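Local coordinates for glideosome-associated protein 50 (Plasmodium falciparum 3D7, PDB 3TGH) that belongs to the glideosome complex of gliding motility and host cell invasion, and may anchor it to the inner membrane complex, at residues Pro124-His129 with Leu324-Thr330; Phe156-Trp160 with Val195-Gln199. One frame throughout, in Å; residues are numbered along the deposited sequence. Where two conformers were deposited one is given.

Interaction 1. Residues Pro124-His129 with Leu324-Thr330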
ATOM      1  N   PRO A 124      -8.558   9.612  -1.044  1.00 23.46           N
ATOM      2  CA  PRO A 124      -9.712  10.414  -0.588  1.00 26.06           C
ATOM      3  C   PRO A 124      -9.553  10.981   0.833  1.00 25.07           C
ATOM      4  O   PRO A 124     -10.229  11.953   1.198  1.00 25.87           O
ATOM      5  CB  PRO A 124     -10.880   9.430  -0.668  1.00 28.33           C
ATOM      6  CG  PRO A 124     -10.259   8.092  -0.563  1.00 26.52           C
ATOM      7  CD  PRO A 124      -8.899   8.187  -1.185  1.00 23.55           C
ATOM      8  N   ASN A 125      -8.654  10.369   1.604  1.00 21.73           N
ATOM      9  CA  ASN A 125      -8.277  10.822   2.933  1.00 20.63           C
ATOM     10  C   ASN A 125      -6.917  10.190   3.234  1.00 20.74           C
ATOM     11  O   ASN A 125      -6.461   9.315   2.483  1.00 20.72           O
ATOM     12  CB  ASN A 125      -9.320  10.408   3.974  1.00 22.44           C
ATOM     13  CG  ASN A 125      -9.050  11.010   5.354  1.00 24.98           C
ATOM     14  OD1 ASN A 125      -8.646  12.163   5.470  1.00 24.13           O
ATOM     15  ND2 ASN A 125      -9.255  10.213   6.400  1.00 26.54           N
ATOM     16  N   TYR A 126      -6.276  10.633   4.311  1.00 20.64           N
ATOM     17  CA  TYR A 126      -4.968  10.101   4.702  1.00 23.27           C
ATOM     18  C   TYR A 126      -5.052   8.612   5.067  1.00 22.24           C
ATOM     19  O   TYR A 126      -4.063   7.893   4.935  1.00 20.82           O
ATOM     20  CB  TYR A 126      -4.386  10.931   5.848  1.00 21.42           C
ATOM     21  CG  TYR A 126      -4.207  12.390   5.478  1.00 24.74           C
ATOM     22  CD1 TYR A 126      -3.255  12.773   4.535  1.00 24.38           C
ATOM     23  CD2 TYR A 126      -5.035  13.377   6.013  1.00 25.25           C
ATOM     24  CE1 TYR A 126      -3.106  14.101   4.157  1.00 27.52           C
ATOM     25  CE2 TYR A 126      -4.890  14.720   5.637  1.00 25.43           C
ATOM     26  CZ  TYR A 126      -3.919  15.070   4.713  1.00 27.41           C
ATOM     27  OH  TYR A 126      -3.753  16.382   4.324  1.00 25.88           O
ATOM     28  N   TRP A 127      -6.230   8.173   5.513  1.00 21.64           N
ATOM     29  CA  TRP A 127      -6.545   6.770   5.724  1.00 21.29           C
ATOM     30  C   TRP A 127      -7.927   6.498   5.124  1.00 21.29           C
ATOM     31  O   TRP A 127      -8.811   7.366   5.159  1.00 22.97           O
ATOM     32  CB  TRP A 127      -6.515   6.390   7.212  1.00 23.08           C
ATOM     33  CG  TRP A 127      -7.555   7.080   8.048  1.00 23.43           C
ATOM     34  CD1 TRP A 127      -8.769   6.595   8.415  1.00 23.44           C
ATOM     35  CD2 TRP A 127      -7.455   8.391   8.606  1.00 23.15           C
ATOM     36  NE1 TRP A 127      -9.440   7.530   9.178  1.00 24.51           N
ATOM     37  CE2 TRP A 127      -8.649   8.643   9.303  1.00 22.37           C
ATOM     38  CE3 TRP A 127      -6.459   9.380   8.588  1.00 23.30           C
ATOM     39  CZ2 TRP A 127      -8.888   9.848   9.967  1.00 23.75           C
ATOM     40  CZ3 TRP A 127      -6.693  10.576   9.243  1.00 23.83           C
ATOM     41  CH2 TRP A 127      -7.898  10.801   9.927  1.00 23.39           C
ATOM     42  N   TYR A 128      -8.110   5.301   4.580  1.00 19.96           N
ATOM     43  CA  TYR A 128      -9.358   4.946   3.884  1.00 20.79           C
ATOM     44  C   TYR A 128      -9.390   3.445   3.575  1.00 21.25           C
ATOM     45  O   TYR A 128      -8.522   2.683   4.022  1.00 21.59           O
ATOM     46  CB  TYR A 128      -9.535   5.797   2.602  1.00 20.78           C
ATOM     47  CG  TYR A 128      -8.468   5.600   1.533  1.00 19.61           C
ATOM     48  CD1 TYR A 128      -7.247   6.258   1.615  1.00 21.33           C
ATOM     49  CD2 TYR A 128      -8.700   4.774   0.425  1.00 20.32           C
ATOM     50  CE1 TYR A 128      -6.265   6.076   0.665  1.00 19.57           C
ATOM     51  CE2 TYR A 128      -7.729   4.595  -0.554  1.00 21.02           C
ATOM     52  CZ  TYR A 128      -6.501   5.239  -0.417  1.00 20.94           C
ATOM     53  OH  TYR A 128      -5.534   5.076  -1.378  1.00 22.01           O
ATOM     54  N   HIS A 129     -10.407   3.006   2.842  1.00 21.47           N
ATOM     55  CA  HIS A 129     -10.537   1.592   2.480  1.00 21.39           C
ATOM     56  C   HIS A 129     -11.118   1.459   1.094  1.00 24.17           C
ATOM     57  O   HIS A 129     -11.730   2.395   0.580  1.00 24.30           O
ATOM     58  CB  HIS A 129     -11.434   0.862   3.477  1.00 22.30           C
ATOM     59  CG  HIS A 129     -12.729   1.563   3.723  1.00 23.18           C
ATOM     60  ND1 HIS A 129     -12.926   2.403   4.796  1.00 26.02           N
ATOM     61  CD2 HIS A 129     -13.873   1.608   2.995  1.00 27.18           C
ATOM     62  CE1 HIS A 129     -14.148   2.899   4.746  1.00 26.78           C
ATOM     63  NE2 HIS A 129     -14.746   2.428   3.665  1.00 27.00           N
ATOM     64  N   LEU A 324     -19.019   0.540   8.312  1.00 27.01           N
ATOM     65  CA  LEU A 324     -17.750   1.152   7.912  1.00 27.25           C
ATOM     66  C   LEU A 324     -17.763   2.645   8.224  1.00 28.38           C
ATOM     67  O   LEU A 324     -18.810   3.286   8.157  1.00 27.22           O
ATOM     68  CB  LEU A 324     -17.467   0.945   6.421  1.00 27.24           C
ATOM     69  CG  LEU A 324     -17.008  -0.431   5.946  1.00 27.60           C
ATOM     70  CD1 LEU A 324     -17.151  -0.511   4.421  1.00 27.30           C
ATOM     71  CD2 LEU A 324     -15.573  -0.735   6.378  1.00 25.04           C
ATOM     72  N   PRO A 325     -16.596   3.207   8.574  1.00 29.03           N
ATOM     73  CA  PRO A 325     -16.539   4.641   8.815  1.00 29.14           C
ATOM     74  C   PRO A 325     -16.649   5.419   7.512  1.00 30.69           C
ATOM     75  O   PRO A 325     -16.208   4.932   6.464  1.00 27.51           O
ATOM     76  CB  PRO A 325     -15.158   4.836   9.443  1.00 29.16           C
ATOM     77  CG  PRO A 325     -14.353   3.715   8.926  1.00 30.11           C
ATOM     78  CD  PRO A 325     -15.289   2.558   8.786  1.00 30.78           C
ATOM     79  N   ASN A 326     -17.243   6.606   7.576  1.00 32.87           N
ATOM     80  CA  ASN A 326     -17.343   7.471   6.402  0.50 35.21           C
ATOM     81  C   ASN A 326     -15.947   7.879   5.950  1.00 36.59           C
ATOM     82  O   ASN A 326     -15.068   8.129   6.779  1.00 36.29           O
ATOM     83  CB  ASN A 326     -18.189   8.714   6.703  0.50 37.16           C
ATOM     84  CG  ASN A 326     -19.649   8.381   6.937  0.50 36.70           C
ATOM     85  OD1 ASN A 326     -20.022   7.211   7.000  0.50 38.94           O
ATOM     86  ND2 ASN A 326     -20.481   9.407   7.065  0.50 39.79           N
ATOM     87  N   VAL A 327     -15.731   7.919   4.640  1.00 36.80           N
ATOM     88  CA  VAL A 327     -14.453   8.368   4.108  1.00 40.31           C
ATOM     89  C   VAL A 327     -14.582   9.851   3.809  1.00 40.69           C
ATOM     90  O   VAL A 327     -15.166  10.246   2.796  1.00 43.62           O
ATOM     91  CB  VAL A 327     -14.029   7.574   2.853  1.00 42.53           C
ATOM     92  CG1 VAL A 327     -12.778   8.194   2.217  1.00 42.34           C
ATOM     93  CG2 VAL A 327     -13.763   6.123   3.231  1.00 43.36           C
ATOM     94  N   GLU A 328     -14.087  10.671   4.730  1.00 39.38           N
ATOM     95  CA  GLU A 328     -14.134  12.120   4.569  1.00 39.79           C
ATOM     96  C   GLU A 328     -12.712  12.657   4.570  1.00 37.74           C
ATOM     97  O   GLU A 328     -11.895  12.222   5.378  1.00 36.68           O
ATOM     98  CB  GLU A 328     -14.920  12.769   5.713  1.00 40.89           C
ATOM     99  CG  GLU A 328     -16.376  12.302   5.854  1.00 43.21           C
ATOM    100  CD  GLU A 328     -17.318  12.899   4.811  1.00 45.86           C
ATOM    101  OE1 GLU A 328     -16.879  13.742   3.999  1.00 46.87           O
ATOM    102  OE2 GLU A 328     -18.510  12.528   4.813  1.00 48.37           O
ATOM    103  N   LEU A 329     -12.426  13.603   3.677  1.00 37.54           N
ATOM    104  CA  LEU A 329     -11.131  14.279   3.687  1.00 37.01           C
ATOM    105  C   LEU A 329     -10.990  15.034   5.005  1.00 36.37           C
ATOM    106  O   LEU A 329     -11.904  15.735   5.434  1.00 37.71           O
ATOM    107  CB  LEU A 329     -10.964  15.226   2.489  1.00 40.31           C
ATOM    108  CG  LEU A 329     -11.681  16.584   2.505  1.00 47.32           C
ATOM    109  CD1 LEU A 329     -10.862  17.636   3.253  1.00 49.39           C
ATOM    110  CD2 LEU A 329     -11.970  17.066   1.093  1.00 50.57           C
ATOM    111  N   THR A 330      -9.848  14.866   5.653  1.00 31.84           N
ATOM    112  CA  THR A 330      -9.584  15.529   6.925  1.00 31.86           C
ATOM    113  C   THR A 330      -8.779  16.789   6.697  1.00 32.64           C
ATOM    114  O   THR A 330      -7.743  16.743   6.046  1.00 33.60           O
ATOM    115  CB  THR A 330      -8.759  14.618   7.841  1.00 33.24           C
ATOM    116  OG1 THR A 330      -9.416  13.353   7.966  1.00 33.89           O
ATOM    117  CG2 THR A 330      -8.592  15.256   9.218  1.00 31.65           C
TER
HETATM  118  O   HOH W   1      -5.501  18.275   5.200  1.00 19.43           O
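Leu324 lays its CD2 methyl over one face of the His129 imidazole, a CH-pi contact only 8° off the ring normal. Here the C-terminal tail of the metallophosphoesterase fold, after helix 317-321, runs along the loop that leads into edge strand 128-136 and the first residues of that strand. The Pro325 carbonyl oxygen lies at the edge of the same ring, in its plane, 3.4 Å from His129 CE1. The neighbouring ring nitrogen, ND1, is hydrogen-bonded to NE2 of Gln182 in helix 169-189. Val327 spreads its two methyls over different neighbours. CG1, anti to the backbone N (chi1 173°), sits 3.7 Å from Pro124 CB and also touches Tyr128 CB. CG2 comes obliquely to the imidazole, 3.6 Å from His129 CE1. The Glu328 CB bond points away, but its carbonyl oxygen lies 3.1 Å from Asn125 CG, without a hydrogen bond. Leu329 meets the carbonyl oxygen of Pro124. Thr330 grips Asn125 OD1 twice, through its N (3.0 Å) and its OG1 (2.9 Å). Both donors come from the same face of the carboxamide plane, the N well above it. Asn125 ND2 lies over the centre of one face of the Trp127 ring and donates to Trp127 O in that carbonyl's plane, so both ends of the amide are held. A water bridges Thr330 O (2.8 Å) to Tyr126 OH (2.7 Å).

Interaction 2. Residues Phe156-Trp160 with Val195-Gln199; sequences FIDTW and VVGDQ
Phe156 and Val196 form a parallel beta bridge, their CA atoms 4.9 Å apart. The two segments run in nearly the same direction, 23° apart end to end. Ile157 N donates to Val196 O at 3.0 Å in an almost straight bond, 175° at the hydrogen. The same oxygen receives a CA-H...O contact from Phe156. Beyond this point the backbones are joined by water. One water donates to Ile157 O and accepts from Thr159 N, with a weak third bond from Asp198 N. Gly197 packs its CA 3.7 Å from Ile157 O.

The contact lies where strands 148-156 and 192-196 end, neighbours in a mixed sheet. Helix 169-189 lies between them in the chain, giving the beta-alpha-beta connection of the metallophosphoesterase fold. As in that family, the loops after the strands lead toward the metal centre: Asp198 OD2 is hydrogen-bonded to ND1 of His233, a metal ligand.

Phe156 and Val196 point the same way, side by side. The ring meets Val196 obliquely, with CD2 3.7 Å from CB. Ile157 crosses Val195 at about a right angle and touches its CG1 with CD1 at 4.0 Å. Thr159 carries the polar end of the contact. Its OG1 stands between its own backbone N and carbonyl carbon (chi1 50°), where it accepts Gln199 N at 3.0 Å. This bond is also nearly straight. Thr159 OG1 and CB also touch Gln199 CB, while CG2 lies by the Gln199 backbone. A second water lies 2.7 Å from Thr159 OG1 and donates to Asp198 OD2, linking the Thr159 hydroxyl through water to the second-shell carboxylate bonded to His233.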
ATOM      1  N   PHE A 156      -6.103   1.236   3.876  1.00 20.28           N
ATOM      2  CA  PHE A 156      -4.979   2.152   3.695  1.00 20.06           C
ATOM      3  C   PHE A 156      -4.803   2.980   4.950  1.00 21.00           C
ATOM      4  O   PHE A 156      -5.734   3.652   5.402  1.00 20.79           O
ATOM      5  CB  PHE A 156      -5.202   3.044   2.469  1.00 21.52           C
ATOM      6  CG  PHE A 156      -5.303   2.274   1.186  1.00 21.70           C
ATOM      7  CD1 PHE A 156      -6.521   1.732   0.780  1.00 18.92           C
ATOM      8  CD2 PHE A 156      -4.175   2.048   0.401  1.00 20.97           C
ATOM      9  CE1 PHE A 156      -6.615   0.987  -0.404  1.00 20.95           C
ATOM     10  CE2 PHE A 156      -4.258   1.312  -0.766  1.00 21.60           C
ATOM     11  CZ  PHE A 156      -5.486   0.765  -1.164  1.00 21.27           C
ATOM     12  N   ILE A 157      -3.601   2.931   5.521  1.00 21.94           N
ATOM     13  CA  ILE A 157      -3.315   3.629   6.776  1.00 21.73           C
ATOM     14  C   ILE A 157      -2.220   4.669   6.605  1.00 21.76           C
ATOM     15  O   ILE A 157      -1.363   4.548   5.725  1.00 22.15           O
ATOM     16  CB  ILE A 157      -2.923   2.645   7.919  1.00 22.76           C
ATOM     17  CG1 ILE A 157      -1.688   1.820   7.567  1.00 23.86           C
ATOM     18  CG2 ILE A 157      -4.071   1.699   8.229  1.00 24.64           C
ATOM     19  CD1 ILE A 157      -1.190   0.937   8.741  1.00 22.52           C
ATOM     20  N   ASP A 158      -2.278   5.698   7.446  1.00 21.74           N
ATOM     21  CA  ASP A 158      -1.221   6.676   7.544  1.00 21.09           C
ATOM     22  C   ASP A 158      -0.474   6.401   8.832  1.00 22.74           C
ATOM     23  O   ASP A 158      -0.958   6.715   9.922  1.00 23.21           O
ATOM     24  CB  ASP A 158      -1.754   8.099   7.540  1.00 22.18           C
ATOM     25  CG  ASP A 158      -0.639   9.111   7.408  1.00 23.46           C
ATOM     26  OD1 ASP A 158       0.275   9.091   8.250  1.00 23.99           O
ATOM     27  OD2 ASP A 158      -0.640   9.886   6.443  1.00 23.12           O
ATOM     28  N   THR A 159       0.708   5.817   8.705  1.00 20.96           N
ATOM     29  CA  THR A 159       1.456   5.408   9.881  1.00 21.10           C
ATOM     30  C   THR A 159       2.036   6.580  10.680  1.00 23.04           C
ATOM     31  O   THR A 159       2.392   6.398  11.847  1.00 25.13           O
ATOM     32  CB  THR A 159       2.551   4.379   9.538  1.00 21.70           C
ATOM     33  OG1 THR A 159       3.343   4.839   8.444  1.00 22.64           O
ATOM     34  CG2 THR A 159       1.928   3.036   9.173  1.00 21.32           C
ATOM     35  N   TRP A 160       2.135   7.768  10.086  1.00 20.96           N
ATOM     36  CA  TRP A 160       2.568   8.930  10.850  1.00 21.93           C
ATOM     37  C   TRP A 160       1.426   9.478  11.704  1.00 23.00           C
ATOM     38  O   TRP A 160       1.627   9.810  12.876  1.00 23.86           O
ATOM     39  CB  TRP A 160       3.186  10.021   9.973  1.00 23.05           C
ATOM     40  CG  TRP A 160       3.804  11.067  10.826  1.00 22.50           C
ATOM     41  CD1 TRP A 160       4.817  10.883  11.734  1.00 26.31           C
ATOM     42  CD2 TRP A 160       3.430  12.448  10.919  1.00 24.19           C
ATOM     43  NE1 TRP A 160       5.098  12.063  12.370  1.00 25.42           N
ATOM     44  CE2 TRP A 160       4.274  13.043  11.885  1.00 27.34           C
ATOM     45  CE3 TRP A 160       2.489  13.247  10.264  1.00 23.82           C
ATOM     46  CZ2 TRP A 160       4.179  14.391  12.235  1.00 25.48           C
ATOM     47  CZ3 TRP A 160       2.411  14.592  10.595  1.00 26.14           C
ATOM     48  CH2 TRP A 160       3.255  15.151  11.573  1.00 26.54           C
ATOM     49  N   VAL A 195      -3.468  -4.696   4.034  1.00 22.32           N
ATOM     50  CA  VAL A 195      -3.263  -3.374   4.601  1.00 21.25           C
ATOM     51  C   VAL A 195      -2.017  -2.760   3.954  1.00 22.19           C
ATOM     52  O   VAL A 195      -1.031  -3.459   3.707  1.00 22.55           O
ATOM     53  CB  VAL A 195      -3.118  -3.444   6.134  1.00 22.14           C
ATOM     54  CG1 VAL A 195      -2.923  -2.059   6.731  1.00 21.69           C
ATOM     55  CG2 VAL A 195      -4.340  -4.138   6.765  1.00 23.43           C
ATOM     56  N   VAL A 196      -2.092  -1.466   3.654  1.00 20.71           N
ATOM     57  CA  VAL A 196      -1.032  -0.735   2.959  1.00 20.64           C
ATOM     58  C   VAL A 196      -0.673   0.503   3.763  1.00 20.92           C
ATOM     59  O   VAL A 196      -1.562   1.271   4.152  1.00 20.78           O
ATOM     60  CB  VAL A 196      -1.523  -0.286   1.550  1.00 21.07           C
ATOM     61  CG1 VAL A 196      -0.452   0.534   0.837  1.00 20.08           C
ATOM     62  CG2 VAL A 196      -1.928  -1.499   0.712  1.00 23.05           C
ATOM     63  N   GLY A 197       0.621   0.709   4.032  1.00 20.60           N
ATOM     64  CA  GLY A 197       1.068   1.858   4.804  1.00 20.98           C
ATOM     65  C   GLY A 197       2.502   2.225   4.478  1.00 22.84           C
ATOM     66  O   GLY A 197       3.115   1.649   3.561  1.00 22.75           O
ATOM     67  N   ASP A 198       3.044   3.175   5.232  1.00 20.91           N
ATOM     68  CA  ASP A 198       4.419   3.637   5.017  1.00 19.82           C
ATOM     69  C   ASP A 198       5.423   2.816   5.863  1.00 22.10           C
ATOM     70  O   ASP A 198       6.249   2.081   5.320  1.00 21.53           O
ATOM     71  CB  ASP A 198       4.526   5.134   5.320  1.00 19.55           C
ATOM     72  CG  ASP A 198       5.962   5.639   5.306  1.00 23.07           C
ATOM     73  OD1 ASP A 198       6.748   5.183   4.451  1.00 24.36           O
ATOM     74  OD2 ASP A 198       6.297   6.510   6.132  1.00 24.46           O
ATOM     75  N   GLN A 199       5.328   2.942   7.181  1.00 24.59           N
ATOM     76  CA  GLN A 199       6.288   2.329   8.097  1.00 23.47           C
ATOM     77  C   GLN A 199       6.006   0.834   8.341  1.00 22.94           C
ATOM     78  O   GLN A 199       4.904   0.466   8.757  1.00 23.09           O
ATOM     79  CB  GLN A 199       6.278   3.096   9.429  1.00 25.66           C
ATOM     80  CG  GLN A 199       7.096   2.479  10.542  1.00 27.06           C
ATOM     81  CD  GLN A 199       8.577   2.468  10.254  1.00 30.26           C
ATOM     82  OE1 GLN A 199       9.174   3.508   9.977  1.00 27.73           O
ATOM     83  NE2 GLN A 199       9.189   1.285  10.340  1.00 27.69           N
TER
HETATM   84  O   HOH W   2       1.236   5.478   5.630  1.00 12.77           O
HETATM   85  O   HOH W   3       4.606   7.180   8.100  1.00 14.54           O

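In the fold
The two contacts sit on the same mixed sheet, their centres 13 Å apart, with interaction 2 nested in the chain between the segments of interaction 1. They meet directly at neighbouring strands 128-136 and 148-156. Tyr128 O and Phe156 N lie 2.8 Å apart, a probable hydrogen bond, and the two rings stack. Trp127 CB also packs 3.4 Å from Phe156 O. Interaction 2 lies by the site of His233, with the Gln199 side chain about 4 Å from a bound cobalt ion. Interaction 1 lies nearer the other site, the Trp127 side chain about 8 Å from that of His172 and about 13 Å from a bound cobalt. Through it the C-terminal tail is fastened to the sheet edge.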